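Local coordinates for probable transcriptional regulatory protein aq_1575 (Aquifex aeolicus, PDB 1LFP) that belongs to the TACO1/YebC family and probably binds DNA as a cytoplasmic regulator of transcription, at residues Val85-Tyr90 / Gly122-Ser127. Sequence-based numbering, arbitrary orientation.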
loop_
_atom_site.group_PDB
_atom_site.type_symbol
_atom_site.label_atom_id
_atom_site.label_comp_id
_atom_site.label_asym_id
_atom_site.label_seq_id
_atom_site.Cartn_x
_atom_site.Cartn_y
_atom_site.Cartn_z
ATOM N N VAL A 85 4.317 10.771 -5.383
ATOM C CA VAL A 85 4.931 10.589 -6.695
ATOM C C VAL A 85 4.783 9.111 -7.043
ATOM O O VAL A 85 4.844 8.277 -6.163
ATOM C CB VAL A 85 6.437 10.989 -6.678
ATOM C CG1 VAL A 85 7.154 10.314 -5.547
ATOM C CG2 VAL A 85 7.104 10.625 -8.000
ATOM N N ILE A 86 4.551 8.819 -8.312
ATOM C CA ILE A 86 4.429 7.443 -8.744
ATOM C C ILE A 86 5.617 7.096 -9.577
ATOM O O ILE A 86 5.899 7.763 -10.579
ATOM C CB ILE A 86 3.161 7.237 -9.568
ATOM C CG1 ILE A 86 1.964 7.589 -8.688
ATOM C CG2 ILE A 86 3.102 5.803 -10.090
ATOM C CD1 ILE A 86 2.076 6.944 -7.347
ATOM N N TYR A 87 6.354 6.066 -9.166
ATOM C CA TYR A 87 7.495 5.629 -9.946
ATOM C C TYR A 87 7.088 4.370 -10.678
ATOM O O TYR A 87 6.203 3.636 -10.228
ATOM C CB TYR A 87 8.710 5.337 -9.062
ATOM C CG TYR A 87 9.269 6.580 -8.452
ATOM C CD1 TYR A 87 10.062 7.462 -9.202
ATOM C CD2 TYR A 87 8.975 6.905 -7.141
ATOM C CE1 TYR A 87 10.529 8.625 -8.638
ATOM C CE2 TYR A 87 9.438 8.071 -6.565
ATOM C CZ TYR A 87 10.212 8.927 -7.322
ATOM O OH TYR A 87 10.631 10.092 -6.706
ATOM N N GLU A 88 7.677 4.176 -11.844
ATOM C CA GLU A 88 7.330 3.024 -12.675
ATOM C C GLU A 88 8.625 2.445 -13.244
ATOM O O GLU A 88 9.493 3.190 -13.693
ATOM C CB GLU A 88 6.447 3.498 -13.843
ATOM C CG GLU A 88 5.106 4.009 -13.401
ATOM C CD GLU A 88 4.267 4.560 -14.551
ATOM O OE1 GLU A 88 4.060 3.866 -15.580
ATOM O OE2 GLU A 88 3.788 5.706 -14.419
ATOM N N GLY A 89 8.771 1.116 -13.207
ATOM C CA GLY A 89 9.965 0.513 -13.745
ATOM C C GLY A 89 9.803 -0.989 -13.865
ATOM O O GLY A 89 8.694 -1.571 -13.651
ATOM N N TYR A 90 10.912 -1.638 -14.199
ATOM C CA TYR A 90 10.890 -3.079 -14.407
ATOM C C TYR A 90 11.918 -3.787 -13.551
ATOM O O TYR A 90 13.026 -3.280 -13.332
ATOM C CB TYR A 90 11.168 -3.386 -15.887
ATOM C CG TYR A 90 10.003 -3.136 -16.811
ATOM C CD1 TYR A 90 9.088 -4.147 -17.109
ATOM C CD2 TYR A 90 9.747 -1.855 -17.314
ATOM C CE1 TYR A 90 7.957 -3.897 -17.874
ATOM C CE2 TYR A 90 8.626 -1.595 -18.069
ATOM C CZ TYR A 90 7.725 -2.611 -18.356
ATOM O OH TYR A 90 6.616 -2.335 -19.146
ATOM N N GLY A 122 17.173 -4.449 -11.933
ATOM C CA GLY A 122 15.980 -3.877 -12.521
ATOM C C GLY A 122 16.352 -2.571 -13.175
ATOM O O GLY A 122 17.542 -2.266 -13.346
ATOM N N ASN A 123 15.343 -1.775 -13.500
ATOM C CA ASN A 123 15.549 -0.500 -14.155
ATOM C C ASN A 123 14.387 0.445 -13.975
ATOM O O ASN A 123 13.291 0.171 -14.437
ATOM C CB ASN A 123 15.738 -0.694 -15.653
ATOM C CG ASN A 123 16.200 0.558 -16.338
ATOM O OD1 ASN A 123 15.885 0.792 -17.506
ATOM N ND2 ASN A 123 16.976 1.373 -15.625
ATOM N N LEU A 124 14.636 1.568 -13.322
ATOM C CA LEU A 124 13.595 2.562 -13.147
ATOM C C LEU A 124 13.359 3.186 -14.508
ATOM O O LEU A 124 14.315 3.542 -15.200
ATOM C CB LEU A 124 14.061 3.622 -12.166
ATOM C CG LEU A 124 13.099 4.778 -11.922
ATOM C CD1 LEU A 124 11.712 4.309 -11.448
ATOM C CD2 LEU A 124 13.772 5.643 -10.882
ATOM N N GLY A 125 12.095 3.314 -14.898
ATOM C CA GLY A 125 11.755 3.891 -16.181
ATOM C C GLY A 125 11.080 5.240 -16.005
ATOM O O GLY A 125 11.098 5.834 -14.916
ATOM N N ALA A 126 10.488 5.725 -17.087
ATOM C CA ALA A 126 9.822 7.006 -17.084
ATOM C C ALA A 126 8.346 6.858 -16.796
ATOM O O ALA A 126 7.784 5.766 -16.883
ATOM C CB ALA A 126 10.000 7.683 -18.427
ATOM N N SER A 127 7.724 7.975 -16.437
ATOM C CA SER A 127 6.310 8.007 -16.150
ATOM C C SER A 127 5.581 7.398 -17.317
ATOM O O SER A 127 5.827 7.746 -18.478
ATOM C CB SER A 127 5.845 9.448 -15.950
ATOM O OG SER A 127 6.368 9.987 -14.756
HETATM O O HOH W 1 4.206 7.916 -13.038
HETATM O O HOH W 2 7.201 10.329 -11.413
HETATM O O HOH W 3 9.257 6.325 -12.816
#
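Tyr90 and Asn123 exchange two backbone hydrogen bonds, making the hydrogen-bonded pair of a very short antiparallel bridge: strand 123-124 runs along strand 83-91 as an outermost strand of a mixed β-sheet. Tyr90 N gives a nearly straight bond to Asn123 O (3.0 Å, N-H...O 170°), while Asn123 N returns one to Tyr90 O at 2.8 Å. Next along, Gly89 and Leu124 form the non-hydrogen-bonded pair, their CA atoms just 4.2 Å apart, and Gly89 CA lies 3.4 Å from Asn123 O. Gly125 N adds a third bond, to Glu88 O, lying in the plane of that carbonyl.

From Gly125 onward waters link the two segments. Glu88 N donates to one water, which in turn donates to Gly125 O. A second water donates to Ile86 O and to Glu88 OE2, and a third also donates to Ile86 O; both have weak, long links to Ser127 OG. The Glu88 carboxylate is gripped by backbone N-H groups of the departing loop, tying that loop back onto the strand: OE2 accepts from Gly128 N as well as from the second water, at 2.6 Å, and OE1 accepts from Val130 N and Ser131 N. Tyr87 OH bonds to Thr110 OG1 and Tyr90 OH to Cys129 O.

On the sheet face that bears Tyr87 and Leu124, helix 106-119 packs, with Val113 and Phe117 against the leucine. Leu124 CG stands anti to its backbone N (chi1 177°); its CD1 lies 4.0 Å from Tyr87 CB and 3.3 Å from Glu88 O.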